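Local structure of putative transcriptional regulator, sugar-binding family (3NZE) at residues Arg107-Gly110 with Ser111-Ala115; Arg143-Asp146 with Leu147-Arg150; Leu12-Gln15 with Ile16-Gln19. The protein probably regulates transcription as a DNA-binding member of the SorC family, with a domain presumed to bind a sugar effector. All blocks are in the same frame, centred on the assembly; numbering follows the deposited sequence. Where two conformers were deposited one is given.

Contact 1 (Arg107-Gly110 with Ser111-Ala115); sequences RRFG and SAYGA
S111 reaches back one helical turn and meets the carbonyl of R107 twice. Its backbone N donates to R107 O at 2.8 Å, and its OG, in one of its two modelled conformers, does the same at 3.1 Å. OG can do this because it stands beside its own backbone N (chi1 -72°), from where it comes down on R107 O from above the carbonyl plane. The next helical bonds follow in order, A112 N to R108 O at 3.0 Å and a longer Y113 N to F109 O at 3.3 Å. The helix then ends: G114 takes a positive phi (61°), and A115 N turns back to G110 O at 3.0 Å, in the carbonyl plane and on a lone pair, a 6→1 bond of the Schellman kind.

The apolar part is small. F109 and Y113 lie side by side and point the same way, with CD2 of F109 4.1 Å from CE2 of Y113. One face of the Y113 ring is covered by A112 CB, 4.0 Å above its centre.

These residues finish the helix of a beta-alpha-beta unit formed by strand 84-87, helix 99-113 and strand 116-118. F109 packs on L68 and S72 of helix 66-73 and on L75 just beyond it, where A112 and Y113 also rest; R108 NH1 bonds S72 OG.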
loop_
_atom_site.group_PDB
_atom_site.type_symbol
_atom_site.label_atom_id
_atom_site.label_comp_id
_atom_site.label_asym_id
_atom_site.label_seq_id
_atom_site.Cartn_x
_atom_site.Cartn_y
_atom_site.Cartn_z
ATOM N N ARG A 107 -1.782 3.789 15.440
ATOM C CA ARG A 107 -2.154 4.778 16.461
ATOM C C ARG A 107 -2.444 6.173 15.890
ATOM O O ARG A 107 -3.426 6.810 16.269
ATOM C CB ARG A 107 -1.073 4.861 17.550
ATOM C CG ARG A 107 -0.973 3.611 18.401
ATOM C CD ARG A 107 0.122 3.723 19.471
ATOM N NE ARG A 107 0.332 2.431 20.132
ATOM C CZ ARG A 107 -0.046 2.155 21.377
ATOM N NH1 ARG A 107 0.175 0.947 21.887
ATOM N NH2 ARG A 107 -0.638 3.086 22.120
ATOM N N ARG A 108 -1.598 6.640 14.976
ATOM C CA ARG A 108 -1.825 7.924 14.309
ATOM C C ARG A 108 -3.160 7.960 13.562
ATOM O O ARG A 108 -3.867 8.980 13.586
ATOM C CB ARG A 108 -0.666 8.243 13.358
ATOM C CG ARG A 108 0.601 8.709 14.101
ATOM C CD ARG A 108 1.796 8.860 13.167
ATOM N NE ARG A 108 3.048 8.733 13.907
ATOM C CZ ARG A 108 4.043 7.925 13.562
ATOM N NH1 ARG A 108 3.955 7.176 12.473
ATOM N NH2 ARG A 108 5.139 7.882 14.301
ATOM N N PHE A 109 -3.503 6.854 12.908
ATOM C CA PHE A 109 -4.778 6.781 12.188
ATOM C C PHE A 109 -5.924 6.779 13.188
ATOM O O PHE A 109 -6.888 7.517 13.038
ATOM C CB PHE A 109 -4.850 5.541 11.279
ATOM C CG PHE A 109 -4.371 5.788 9.876
ATOM C CD1 PHE A 109 -3.041 5.611 9.540
ATOM C CD2 PHE A 109 -5.257 6.217 8.888
ATOM C CE1 PHE A 109 -2.593 5.830 8.250
ATOM C CE2 PHE A 109 -4.813 6.437 7.598
ATOM C CZ PHE A 109 -3.481 6.245 7.273
ATOM N N GLY A 110 -5.806 5.958 14.225
ATOM C CA GLY A 110 -6.829 5.909 15.254
ATOM C C GLY A 110 -7.059 7.249 15.919
ATOM O O GLY A 110 -8.201 7.639 16.171
ATOM N N SER A 111 -5.971 7.958 16.213
ATOM C CA SER A 111 -6.052 9.242 16.899
ATOM C C SER A 111 -6.646 10.332 16.008
ATOM O O SER A 111 -7.415 11.177 16.473
ATOM C CB SER A 111 -4.670 9.681 17.390
ATOM O OG SER A 111 -4.237 8.891 18.481
ATOM N N ALA A 112 -6.280 10.319 14.731
ATOM C CA ALA A 112 -6.773 11.342 13.815
ATOM C C ALA A 112 -8.285 11.278 13.656
ATOM O O ALA A 112 -8.940 12.311 13.503
ATOM C CB ALA A 112 -6.099 11.236 12.466
ATOM N N TYR A 113 -8.842 10.068 13.718
ATOM C CA TYR A 113 -10.257 9.876 13.399
ATOM C C TYR A 113 -11.143 9.433 14.565
ATOM O O TYR A 113 -12.354 9.248 14.400
ATOM C CB TYR A 113 -10.388 8.926 12.204
ATOM C CG TYR A 113 -9.675 9.480 10.990
ATOM C CD1 TYR A 113 -10.074 10.682 10.428
ATOM C CD2 TYR A 113 -8.585 8.824 10.435
ATOM C CE1 TYR A 113 -9.426 11.207 9.335
ATOM C CE2 TYR A 113 -7.924 9.338 9.342
ATOM C CZ TYR A 113 -8.351 10.539 8.797
ATOM O OH TYR A 113 -7.704 11.061 7.712
ATOM N N GLY A 114 -10.547 9.290 15.746
ATOM C CA GLY A 114 -11.272 8.788 16.898
ATOM C C GLY A 114 -11.780 7.382 16.645
ATOM O O GLY A 114 -12.831 6.986 17.151
ATOM N N ALA A 115 -11.021 6.628 15.859
ATOM C CA ALA A 115 -11.400 5.283 15.450
ATOM C C ALA A 115 -10.710 4.249 16.320
ATOM O O ALA A 115 -9.576 4.445 16.743
ATOM C CB ALA A 115 -11.033 5.055 13.987
#

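Contact 2 (Arg143-Asp146 with Leu147-Arg150); sequences RILD and LQAR
Q148 meets I144 and L145 through a chain whose torsions carry its amide outward from the helix: CG is anti to the carbonyl carbon (chi1 -72°) and the rest runs extended (chi2 173°). The two ends of the amide have different neighbours. OE1 lies 3.6 Å from CD2 of L145, while NE2 passes 3.9 Å from CG2 of I144 on its way to a hydrogen bond with the carbonyl oxygen of Q87. Methyl groups of I144 and L145 thus lie against its two ends, crossing it at a slant. With an alanine in place of the glutamine, Q87 O would probably lose this donor and a gap would open beside those methyls.

On another side of the helix, R143 and D146 form a salt bridge one turn apart. In one of the two R143 conformers, NH2 donates to OD2 of D146 at 2.7 Å, on the syn side and somewhat out of the carboxylate plane. NE adds a weak bond to the same oxygen, so OD2 is met at the guanidinium edge.

In the backbone, Q148 N to I144 O is short and straight (2.9 Å, 167°). A149 N still bonds L145 O, while D146 O receives only weak bonds from A149 N and R150 N. R150 N also bonds L147 O at 3.0 Å, a tighter i to i+3 bond near the C-terminal end.

The buried side of this helix rests on the sheet. I144 touches V86 and E118, L147 touches I59, I84 and E118, and Q148 lies on V86 of strand 84-87, so strands 59-62, 84-87 and 116-118 all run beneath it.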
loop_
_atom_site.group_PDB
_atom_site.type_symbol
_atom_site.label_atom_id
_atom_site.label_comp_id
_atom_site.label_asym_id
_atom_site.label_seq_id
_atom_site.Cartn_x
_atom_site.Cartn_y
_atom_site.Cartn_z
ATOM N N ARG A 143 -10.420 -13.647 13.251
ATOM C CA ARG A 143 -11.277 -12.528 13.617
ATOM C C ARG A 143 -10.809 -11.239 12.936
ATOM O O ARG A 143 -11.614 -10.384 12.572
ATOM C CB ARG A 143 -11.326 -12.356 15.133
ATOM C CG ARG A 143 -11.975 -13.518 15.883
ATOM C CD ARG A 143 -13.481 -13.590 15.651
ATOM N NE ARG A 143 -13.822 -14.147 14.345
ATOM C CZ ARG A 143 -13.775 -15.443 14.053
ATOM N NH1 ARG A 143 -13.392 -16.319 14.972
ATOM N NH2 ARG A 143 -14.104 -15.864 12.839
ATOM N N ILE A 144 -9.500 -11.109 12.754
ATOM C CA ILE A 144 -8.971 -9.968 12.019
ATOM C C ILE A 144 -9.195 -10.116 10.508
ATOM O O ILE A 144 -9.547 -9.145 9.840
ATOM C CB ILE A 144 -7.481 -9.731 12.325
ATOM C CG1 ILE A 144 -7.305 -9.466 13.823
ATOM C CG2 ILE A 144 -6.955 -8.540 11.519
ATOM C CD1 ILE A 144 -8.093 -8.269 14.324
ATOM N N LEU A 145 -8.999 -11.320 9.975
ATOM C CA LEU A 145 -9.285 -11.568 8.571
ATOM C C LEU A 145 -10.728 -11.177 8.259
ATOM O O LEU A 145 -11.015 -10.641 7.190
ATOM C CB LEU A 145 -9.023 -13.035 8.202
ATOM C CG LEU A 145 -7.565 -13.489 8.339
ATOM C CD1 LEU A 145 -7.417 -14.975 8.051
ATOM C CD2 LEU A 145 -6.654 -12.654 7.426
ATOM N N ASP A 146 -11.632 -11.432 9.204
ATOM C CA ASP A 146 -13.050 -11.132 9.009
ATOM C C ASP A 146 -13.294 -9.624 8.930
ATOM O O ASP A 146 -14.124 -9.153 8.138
ATOM C CB ASP A 146 -13.898 -11.739 10.131
ATOM C CG ASP A 146 -13.952 -13.262 10.082
ATOM O OD1 ASP A 146 -13.584 -13.858 9.047
ATOM O OD2 ASP A 146 -14.376 -13.866 11.092
ATOM N N LEU A 147 -12.580 -8.875 9.762
ATOM C CA LEU A 147 -12.678 -7.417 9.754
ATOM C C LEU A 147 -12.142 -6.865 8.446
ATOM O O LEU A 147 -12.729 -5.964 7.854
ATOM C CB LEU A 147 -11.889 -6.803 10.915
ATOM C CG LEU A 147 -12.669 -6.456 12.176
ATOM C CD1 LEU A 147 -11.737 -5.797 13.203
ATOM C CD2 LEU A 147 -13.831 -5.538 11.839
ATOM N N GLN A 148 -11.005 -7.401 8.010
ATOM C CA GLN A 148 -10.406 -6.974 6.755
ATOM C C GLN A 148 -11.396 -7.162 5.613
ATOM O O GLN A 148 -11.477 -6.319 4.725
ATOM C CB GLN A 148 -9.126 -7.758 6.467
ATOM C CG GLN A 148 -7.949 -7.372 7.361
ATOM C CD GLN A 148 -6.753 -8.287 7.171
ATOM O OE1 GLN A 148 -6.811 -9.235 6.401
ATOM N NE2 GLN A 148 -5.657 -8.005 7.887
ATOM N N ALA A 149 -12.141 -8.263 5.644
ATOM C CA ALA A 149 -13.061 -8.605 4.559
ATOM C C ALA A 149 -14.197 -7.591 4.446
ATOM O O ALA A 149 -14.805 -7.437 3.382
ATOM C CB ALA A 149 -13.616 -10.025 4.754
ATOM N N ARG A 150 -14.472 -6.897 5.545
ATOM C CA ARG A 150 -15.546 -5.912 5.588
ATOM C C ARG A 150 -15.074 -4.479 5.345
ATOM O O ARG A 150 -15.852 -3.542 5.506
ATOM C CB ARG A 150 -16.258 -5.959 6.943
ATOM C CG ARG A 150 -16.998 -7.257 7.253
ATOM C CD ARG A 150 -17.309 -7.347 8.760
ATOM N NE ARG A 150 -18.119 -6.215 9.203
ATOM C CZ ARG A 150 -18.208 -5.787 10.459
ATOM N NH1 ARG A 150 -17.534 -6.392 11.425
ATOM N NH2 ARG A 150 -18.973 -4.738 10.748
#

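Contact 3 (Leu12-Gln15 with Ile16-Gln19); sequences LESQ and IRNQ
I16 meets the carbonyl oxygen of L12 twice: its N donates to L12 O at 3.0 Å, while CG1, held beside that N (chi1 -66°), lies 3.3 Å from the same oxygen. I16 packs on A258 and L261 of helix 255-261 and on V262 after it; L12 touches R259 and V262.

Q15 lies one residue earlier and accepts from Q19 N at 2.9 Å through its carbonyl. Its amide looks the other way along the helix, where NE2 bonds the carboxylate of D7.

The segments form an amphipathic part of helix 9-20 in an alpha-beta domain, probably Rossmann-like. The helix leads into strand 23-27, which pairs in parallel with strand 250-254. L12 touches V26 of strand 23-27, and R17 and E13 touch V24.

S14 lies under the R17 guanidinium and accepts N18 N through its carbonyl O at 3.0 Å. R17 bends at chi3 to fold back over this turn, one face over E13 O and S14 N, with NH1 3.6 Å from S14 CA. NH2 and E13 OE1 do not touch; a water joins them, donating to OE1 at 2.7 Å and accepting from NH2 at 2.8 Å in the guanidinium plane. The second carboxylate oxygen, OE2, takes the backbone N of V26.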
loop_
_atom_site.group_PDB
_atom_site.type_symbol
_atom_site.label_atom_id
_atom_site.label_comp_id
_atom_site.label_asym_id
_atom_site.label_seq_id
_atom_site.Cartn_x
_atom_site.Cartn_y
_atom_site.Cartn_z
ATOM N N LEU A 12 -0.957 16.114 -16.531
ATOM C CA LEU A 12 -0.529 14.755 -16.212
ATOM C C LEU A 12 -1.669 13.968 -15.557
ATOM O O LEU A 12 -1.819 12.771 -15.808
ATOM C CB LEU A 12 0.719 14.767 -15.314
ATOM C CG LEU A 12 1.980 15.295 -16.015
ATOM C CD1 LEU A 12 3.069 15.654 -15.003
ATOM C CD2 LEU A 12 2.497 14.278 -17.019
ATOM N N GLU A 13 -2.465 14.637 -14.723
ATOM C CA GLU A 13 -3.598 13.974 -14.083
ATOM C C GLU A 13 -4.560 13.501 -15.159
ATOM O O GLU A 13 -5.041 12.368 -15.124
ATOM C CB GLU A 13 -4.303 14.905 -13.098
ATOM C CG GLU A 13 -3.454 15.180 -11.870
ATOM C CD GLU A 13 -3.988 16.288 -10.985
ATOM O OE1 GLU A 13 -4.984 16.947 -11.361
ATOM O OE2 GLU A 13 -3.404 16.503 -9.900
ATOM N N SER A 14 -4.831 14.373 -16.123
ATOM C CA SER A 14 -5.744 14.021 -17.193
ATOM C C SER A 14 -5.245 12.810 -17.963
ATOM O O SER A 14 -6.009 11.882 -18.256
ATOM C CB SER A 14 -5.924 15.196 -18.153
ATOM O OG SER A 14 -6.852 14.850 -19.160
ATOM N N GLN A 15 -3.956 12.812 -18.294
ATOM C CA GLN A 15 -3.389 11.708 -19.051
ATOM C C GLN A 15 -3.482 10.392 -18.296
ATOM O O GLN A 15 -3.849 9.373 -18.869
ATOM C CB GLN A 15 -1.952 12.024 -19.479
ATOM C CG GLN A 15 -1.894 13.211 -20.437
ATOM C CD GLN A 15 -0.509 13.811 -20.588
ATOM O OE1 GLN A 15 0.496 13.102 -20.579
ATOM N NE2 GLN A 15 -0.452 15.131 -20.740
ATOM N N ILE A 16 -3.138 10.410 -17.006
ATOM C CA ILE A 16 -3.205 9.201 -16.195
ATOM C C ILE A 16 -4.649 8.732 -16.004
ATOM O O ILE A 16 -4.934 7.535 -16.091
ATOM C CB ILE A 16 -2.509 9.422 -14.838
ATOM C CG1 ILE A 16 -1.009 9.632 -15.068
ATOM C CG2 ILE A 16 -2.777 8.260 -13.891
ATOM C CD1 ILE A 16 -0.259 10.191 -13.856
ATOM N N ARG A 17 -5.560 9.667 -15.747
ATOM C CA ARG A 17 -6.984 9.330 -15.628
ATOM C C ARG A 17 -7.459 8.573 -16.864
ATOM O O ARG A 17 -8.120 7.532 -16.774
ATOM C CB ARG A 17 -7.832 10.598 -15.499
ATOM C CG ARG A 17 -8.307 10.920 -14.103
ATOM C CD ARG A 17 -9.523 11.831 -14.151
ATOM N NE ARG A 17 -9.299 13.026 -14.960
ATOM C CZ ARG A 17 -8.707 14.137 -14.519
ATOM N NH1 ARG A 17 -8.557 15.180 -15.325
ATOM N NH2 ARG A 17 -8.260 14.209 -13.274
ATOM N N ASN A 18 -7.134 9.116 -18.029
ATOM C CA ASN A 18 -7.617 8.542 -19.281
ATOM C C ASN A 18 -6.950 7.227 -19.639
ATOM O O ASN A 18 -7.583 6.325 -20.194
ATOM C CB ASN A 18 -7.485 9.554 -20.426
ATOM C CG ASN A 18 -8.487 10.687 -20.307
ATOM O OD1 ASN A 18 -9.559 10.506 -19.733
ATOM N ND2 ASN A 18 -8.137 11.863 -20.824
ATOM N N GLN A 19 -5.668 7.118 -19.324
ATOM C CA GLN A 19 -4.908 5.936 -19.702
ATOM C C GLN A 19 -5.071 4.795 -18.701
ATOM O O GLN A 19 -5.047 3.626 -19.087
ATOM C CB GLN A 19 -3.429 6.304 -19.885
ATOM C CG GLN A 19 -2.507 5.148 -20.234
ATOM C CD GLN A 19 -1.071 5.613 -20.439
ATOM O OE1 GLN A 19 -0.817 6.803 -20.646
ATOM N NE2 GLN A 19 -0.127 4.678 -20.382
HETATM O O HOH W 1 -7.488 16.748 -12.404
#

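How the contacts relate
Each contact is a local one along a helix, contacts 1 and 2 at the C-terminal end of theirs; all lie in one putative sugar-binding domain, and none touches another. Contacts 1 and 2 are the nearer pair, their centres 19 Å apart and their nearest atoms about 11 Å apart. What they share is strand 116-118: contact 1 leads into it, and contact 2 packs on it. This strand ends at E118, a calcium ligand seen in a structure of this protein although no calcium is bound here. The side chain of E118 is about 4 Å from that of L147 in contact 2. From the side chain of A115 in contact 1 that of E118 is about 9 Å away. Contact 3 stands apart, 32 Å and 34 Å from contacts 1 and 2 between centres, and away from the calcium sites.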